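Local coordinates for protein Xaa-Pro dipeptidase (Mycobacterium tuberculosis, PDB 5E2C) that probably acts as a metal-dependent exopeptidase of the aminopeptidase type, represented here by its N-terminal creatinase/prolidase domain alone, at residues N38-L42 with V77-L81; F44-R48 with E87-G91. All coordinates share one frame; numbering follows the deposited sequence.

Overall arrangement
Both contacts lie in the N-terminal creatinase/prolidase domain and tie strand 40-44 and the loop after it to helix 77-87 and the turn after that. Contact 1 (38-42 with 77-81) joins the start of the strand to the first turn of the helix. Contact 2 (44-48 with 87-91) joins the loop after the strand to the turn that ends the helix. Their centres are about 15 Å apart. Along the chain the order is 38-42, 44-48, 77-81, 87-91, so the segments of the two contacts alternate. Start meets start and end meets end, and the short axes in contact 1 are 12° apart, so strand and helix run the same way along the mixed sheet.

Contact 1: N38-L42 with V77-L81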
loop_
_atom_site.group_PDB
_atom_site.type_symbol
_atom_site.label_atom_id
_atom_site.label_comp_id
_atom_site.label_asym_id
_atom_site.label_seq_id
_atom_site.Cartn_x
_atom_site.Cartn_y
_atom_site.Cartn_z
ATOM N N ASN A 38 -0.549 12.171 10.474
ATOM C CA ASN A 38 -1.105 10.850 10.690
ATOM C C ASN A 38 -2.550 10.963 11.143
ATOM O O ASN A 38 -2.862 11.658 12.102
ATOM C CB ASN A 38 -0.306 10.083 11.734
ATOM C CG ASN A 38 -0.778 8.646 11.878
ATOM O OD1 ASN A 38 -1.064 7.956 10.884
ATOM N ND2 ASN A 38 -0.892 8.202 13.100
ATOM N N GLY A 39 -3.436 10.270 10.450
ATOM C CA GLY A 39 -4.845 10.398 10.739
ATOM C C GLY A 39 -5.664 9.496 9.854
ATOM O O GLY A 39 -5.248 9.150 8.749
ATOM N N ALA A 40 -6.834 9.115 10.351
ATOM C CA ALA A 40 -7.780 8.346 9.572
ATOM C C ALA A 40 -9.172 8.731 10.049
ATOM O O ALA A 40 -9.353 9.248 11.147
ATOM C CB ALA A 40 -7.532 6.853 9.742
ATOM N N LEU A 41 -10.154 8.494 9.200
ATOM C CA LEU A 41 -11.512 8.938 9.464
ATOM C C LEU A 41 -12.467 7.803 9.110
ATOM O O LEU A 41 -12.301 7.151 8.072
ATOM C CB LEU A 41 -11.823 10.171 8.612
ATOM C CG LEU A 41 -13.168 10.836 8.847
ATOM C CD1 LEU A 41 -13.150 11.522 10.206
ATOM C CD2 LEU A 41 -13.453 11.827 7.738
ATOM N N LEU A 42 -13.420 7.537 9.998
ATOM C CA LEU A 42 -14.493 6.555 9.735
ATOM C C LEU A 42 -15.811 7.309 9.502
ATOM O O LEU A 42 -16.240 8.077 10.356
ATOM C CB LEU A 42 -14.616 5.604 10.926
ATOM C CG LEU A 42 -15.711 4.538 10.897
ATOM C CD1 LEU A 42 -15.539 3.634 9.679
ATOM C CD2 LEU A 42 -15.722 3.735 12.195
ATOM N N VAL A 77 -4.012 4.015 13.624
ATOM C CA VAL A 77 -5.292 4.718 13.498
ATOM C C VAL A 77 -6.289 3.974 12.597
ATOM O O VAL A 77 -7.472 3.902 12.901
ATOM C CB VAL A 77 -5.102 6.188 13.067
ATOM C CG1 VAL A 77 -4.351 6.955 14.137
ATOM C CG2 VAL A 77 -4.406 6.311 11.714
ATOM N N GLY A 78 -5.807 3.434 11.487
ATOM C CA GLY A 78 -6.672 2.711 10.558
ATOM C C GLY A 78 -7.235 1.471 11.209
ATOM O O GLY A 78 -8.445 1.211 11.185
ATOM N N ARG A 79 -6.343 0.702 11.811
ATOM C CA ARG A 79 -6.720 -0.502 12.513
ATOM C C ARG A 79 -7.750 -0.235 13.616
ATOM O O ARG A 79 -8.745 -0.945 13.753
ATOM C CB ARG A 79 -5.461 -1.121 13.097
ATOM C CG ARG A 79 -5.671 -2.477 13.664
ATOM C CD ARG A 79 -4.583 -2.805 14.657
ATOM N NE ARG A 79 -4.950 -4.056 15.274
ATOM C CZ ARG A 79 -5.836 -4.191 16.260
ATOM N NH1 ARG A 79 -6.431 -3.128 16.815
ATOM N NH2 ARG A 79 -6.112 -5.409 16.704
ATOM N N TYR A 80 -7.509 0.800 14.414
ATOM C CA TYR A 80 -8.462 1.182 15.436
ATOM C C TYR A 80 -9.845 1.436 14.869
ATOM O O TYR A 80 -10.843 0.929 15.390
ATOM C CB TYR A 80 -7.971 2.424 16.181
ATOM C CG TYR A 80 -9.025 2.918 17.117
ATOM C CD1 TYR A 80 -9.222 2.294 18.348
ATOM C CD2 TYR A 80 -9.864 3.959 16.766
ATOM C CE1 TYR A 80 -10.219 2.707 19.193
ATOM C CE2 TYR A 80 -10.861 4.389 17.615
ATOM C CZ TYR A 80 -11.024 3.757 18.836
ATOM O OH TYR A 80 -12.006 4.170 19.692
ATOM N N LEU A 81 -9.909 2.211 13.783
ATOM C CA LEU A 81 -11.189 2.541 13.174
ATOM C C LEU A 81 -11.889 1.353 12.520
ATOM O O LEU A 81 -13.116 1.237 12.620
ATOM C CB LEU A 81 -11.058 3.705 12.192
ATOM C CG LEU A 81 -10.747 5.030 12.894
ATOM C CD1 LEU A 81 -10.514 6.135 11.861
ATOM C CD2 LEU A 81 -11.838 5.454 13.869
HETATM O O HOH W 1 -1.284 5.149 12.972
#
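Helix 77-87 packs on the mixed beta-sheet of the domain, and its first turn rests on the beginning of strand 40-44. Val77 and Leu81, one helical turn apart, face the strand, and Ala40 and Leu42 point back at them. The axes of strand 40-42 and helix 77-81 are nearly parallel, 12° apart, with a closest approach of 8.0 Å. Ala40 is met by both helix residues. Ala40 CB lies 3.7 Å from CG2 of Val77, and CD1 of Leu81 comes as near. Placing CG anti to the carbonyl carbon (chi1 -69°) sends the Leu81 side chain to the strand. There Leu81 CD1 reaches the Ala40 backbone, 3.4 Å from Ala40 O, and also touches Leu41 N. The other branch, Leu81 CD2, lies against Leu42 CB at 4.0 Å. Leu42 answers with its own CD2, which comes 3.6 Å from the backbone O of Leu81. The small Ala40 side chain is consistent with the close approach of the axes.

At the upstream end, Asn38 and Val77 approach from opposite directions. The amide oxygen OD1 of Asn38 touches Val77 CG2, and ND2 lies near CG1. A water links the segments by accepting from Asn38 ND2 and from the backbone N of Val77, at 3.0 Å from the latter. Asn38 ND2 also forms a hydrogen bond with Asp55 OD2, and Asn38 O one with Thr54 OG1.

Strand 51-54 widens the apolar layer, since Ala53 touches both Val77 and Leu81. Leu21 of strand 19-22 also meets Leu81. A helix laid along the sheet, with residues i and i+4 turned to alternate strand residues, is typical of alpha/beta packing in a layered fold such as this creatinase/prolidase N-terminal domain.

Contact 2: F44-R48 with E87-G91; sequences FADER and EAGVG
Arg48 reaches across to the backbone of Ala88, while the rim of the Phe44 ring, at CD2, lies against one face of its guanidinium. Phe44 CD2 sits 3.5 Å from the Arg48 guanidinium plane, offset toward the rim of the group. The Arg48 chain passes over the ring in turn, with Arg48 CD 4.3 Å above the centre of the Phe44 ring. A bend at chi3 (-73°) turns the guanidinium from there toward Ala88.

Ala88 O and Asp46 OD1 lie at the guanidinium edge, in its plane. Arg48 NH1 donates to Ala88 O at 2.9 Å, with an N-H...O angle of 151°. This bond lies in the planes of both groups and uses a carbonyl lone pair. A water accepts from Arg48 NH2 and donates to Ala88 O, so the carbonyl oxygen is gripped twice. Arg48 NE forms a salt bridge to Asp46 OD1 at 3.0 Å, on the syn lone pair. The same OD1 also accepts a hydrogen bond from the backbone N of Arg48, above the carboxylate plane. Asp46 thus helps to hold the guanidinium in position.

Phe44 and Val90 are set aslant to each other. Val90 CG2 meets Phe44 CE2 at the ring edge, 3.9 Å away. Ala88 CB approaches the same CE2 obliquely, and also touches Arg48 NH1 at 3.5 Å. Ala19 of strand 19-22 touches both Phe44 and Val90.

Arg48 binds the carbonyl of Ala88, the first residue beyond the helical part of 77-87. It thereby bridges two turn motifs: the Asx turn of Asp46 after strand 40-44, and the Schellman motif that ends the helix, with Gly89 at positive phi as its C-prime residue.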
loop_
_atom_site.group_PDB
_atom_site.type_symbol
_atom_site.label_atom_id
_atom_site.label_comp_id
_atom_site.label_asym_id
_atom_site.label_seq_id
_atom_site.Cartn_x
_atom_site.Cartn_y
_atom_site.Cartn_z
ATOM N N PHE A 44 -19.901 6.780 8.488
ATOM C CA PHE A 44 -20.998 5.810 8.342
ATOM C C PHE A 44 -21.992 6.239 7.277
ATOM O O PHE A 44 -22.181 7.427 7.045
ATOM C CB PHE A 44 -21.747 5.621 9.655
ATOM C CG PHE A 44 -20.897 5.095 10.789
ATOM C CD1 PHE A 44 -20.227 5.967 11.630
ATOM C CD2 PHE A 44 -20.772 3.719 11.020
ATOM C CE1 PHE A 44 -19.458 5.491 12.680
ATOM C CE2 PHE A 44 -19.992 3.243 12.069
ATOM C CZ PHE A 44 -19.336 4.129 12.898
ATOM N N ALA A 45 -22.656 5.266 6.650
ATOM C CA ALA A 45 -23.665 5.585 5.635
ATOM C C ALA A 45 -24.907 6.199 6.291
ATOM O O ALA A 45 -25.562 7.082 5.718
ATOM C CB ALA A 45 -24.040 4.347 4.840
ATOM N N ASP A 46 -25.215 5.752 7.501
ATOM C CA ASP A 46 -26.444 6.184 8.165
ATOM C C ASP A 46 -26.178 7.438 9.016
ATOM O O ASP A 46 -25.190 8.141 8.795
ATOM C CB ASP A 46 -27.098 5.013 8.930
ATOM C CG ASP A 46 -26.331 4.580 10.165
ATOM O OD1 ASP A 46 -25.297 5.189 10.525
ATOM O OD2 ASP A 46 -26.781 3.590 10.791
ATOM N N GLU A 47 -27.057 7.730 9.966
ATOM C CA GLU A 47 -26.985 8.991 10.704
ATOM C C GLU A 47 -25.884 9.058 11.760
ATOM O O GLU A 47 -25.691 10.108 12.366
ATOM C CB GLU A 47 -28.354 9.326 11.336
ATOM C CG GLU A 47 -29.409 9.708 10.311
ATOM C CD GLU A 47 -29.050 10.976 9.540
ATOM O OE1 GLU A 47 -28.750 12.000 10.183
ATOM O OE2 GLU A 47 -29.063 10.943 8.288
ATOM N N ARG A 48 -25.151 7.967 11.979
ATOM C CA ARG A 48 -24.079 7.974 12.989
ATOM C C ARG A 48 -22.966 8.945 12.586
ATOM O O ARG A 48 -22.653 9.089 11.415
ATOM C CB ARG A 48 -23.499 6.576 13.191
ATOM C CG ARG A 48 -24.427 5.630 13.929
ATOM C CD ARG A 48 -23.912 4.200 13.942
ATOM N NE ARG A 48 -24.024 3.542 12.643
ATOM C CZ ARG A 48 -23.775 2.252 12.422
ATOM N NH1 ARG A 48 -23.418 1.451 13.417
ATOM N NH2 ARG A 48 -23.899 1.756 11.199
ATOM N N GLU A 87 -17.295 -3.400 15.600
ATOM C CA GLU A 87 -18.081 -3.291 16.841
ATOM C C GLU A 87 -19.406 -2.570 16.612
ATOM O O GLU A 87 -20.376 -2.855 17.296
ATOM C CB GLU A 87 -17.290 -2.534 17.900
ATOM C CG GLU A 87 -16.113 -3.313 18.457
ATOM C CD GLU A 87 -15.143 -2.456 19.243
ATOM O OE1 GLU A 87 -15.355 -1.222 19.362
ATOM O OE2 GLU A 87 -14.151 -3.027 19.743
ATOM N N ALA A 88 -19.446 -1.645 15.651
ATOM C CA ALA A 88 -20.684 -0.964 15.253
ATOM C C ALA A 88 -21.570 -1.770 14.278
ATOM O O ALA A 88 -22.549 -1.242 13.782
ATOM C CB ALA A 88 -20.349 0.392 14.641
ATOM N N GLY A 89 -21.217 -3.016 13.978
ATOM C CA GLY A 89 -22.038 -3.875 13.118
ATOM C C GLY A 89 -22.044 -3.533 11.638
ATOM O O GLY A 89 -22.952 -3.902 10.907
ATOM N N VAL A 90 -20.998 -2.865 11.178
ATOM C CA VAL A 90 -20.873 -2.492 9.774
ATOM C C VAL A 90 -20.698 -3.742 8.913
ATOM O O VAL A 90 -19.784 -4.502 9.131
ATOM C CB VAL A 90 -19.671 -1.523 9.626
ATOM C CG1 VAL A 90 -19.260 -1.334 8.177
ATOM C CG2 VAL A 90 -20.036 -0.196 10.247
ATOM N N GLY A 91 -21.584 -3.960 7.943
ATOM C CA GLY A 91 -21.497 -5.145 7.078
ATOM C C GLY A 91 -20.402 -5.057 6.031
ATOM O O GLY A 91 -19.609 -5.987 5.859
HETATM O O HOH W 2 -24.213 -1.102 11.247
#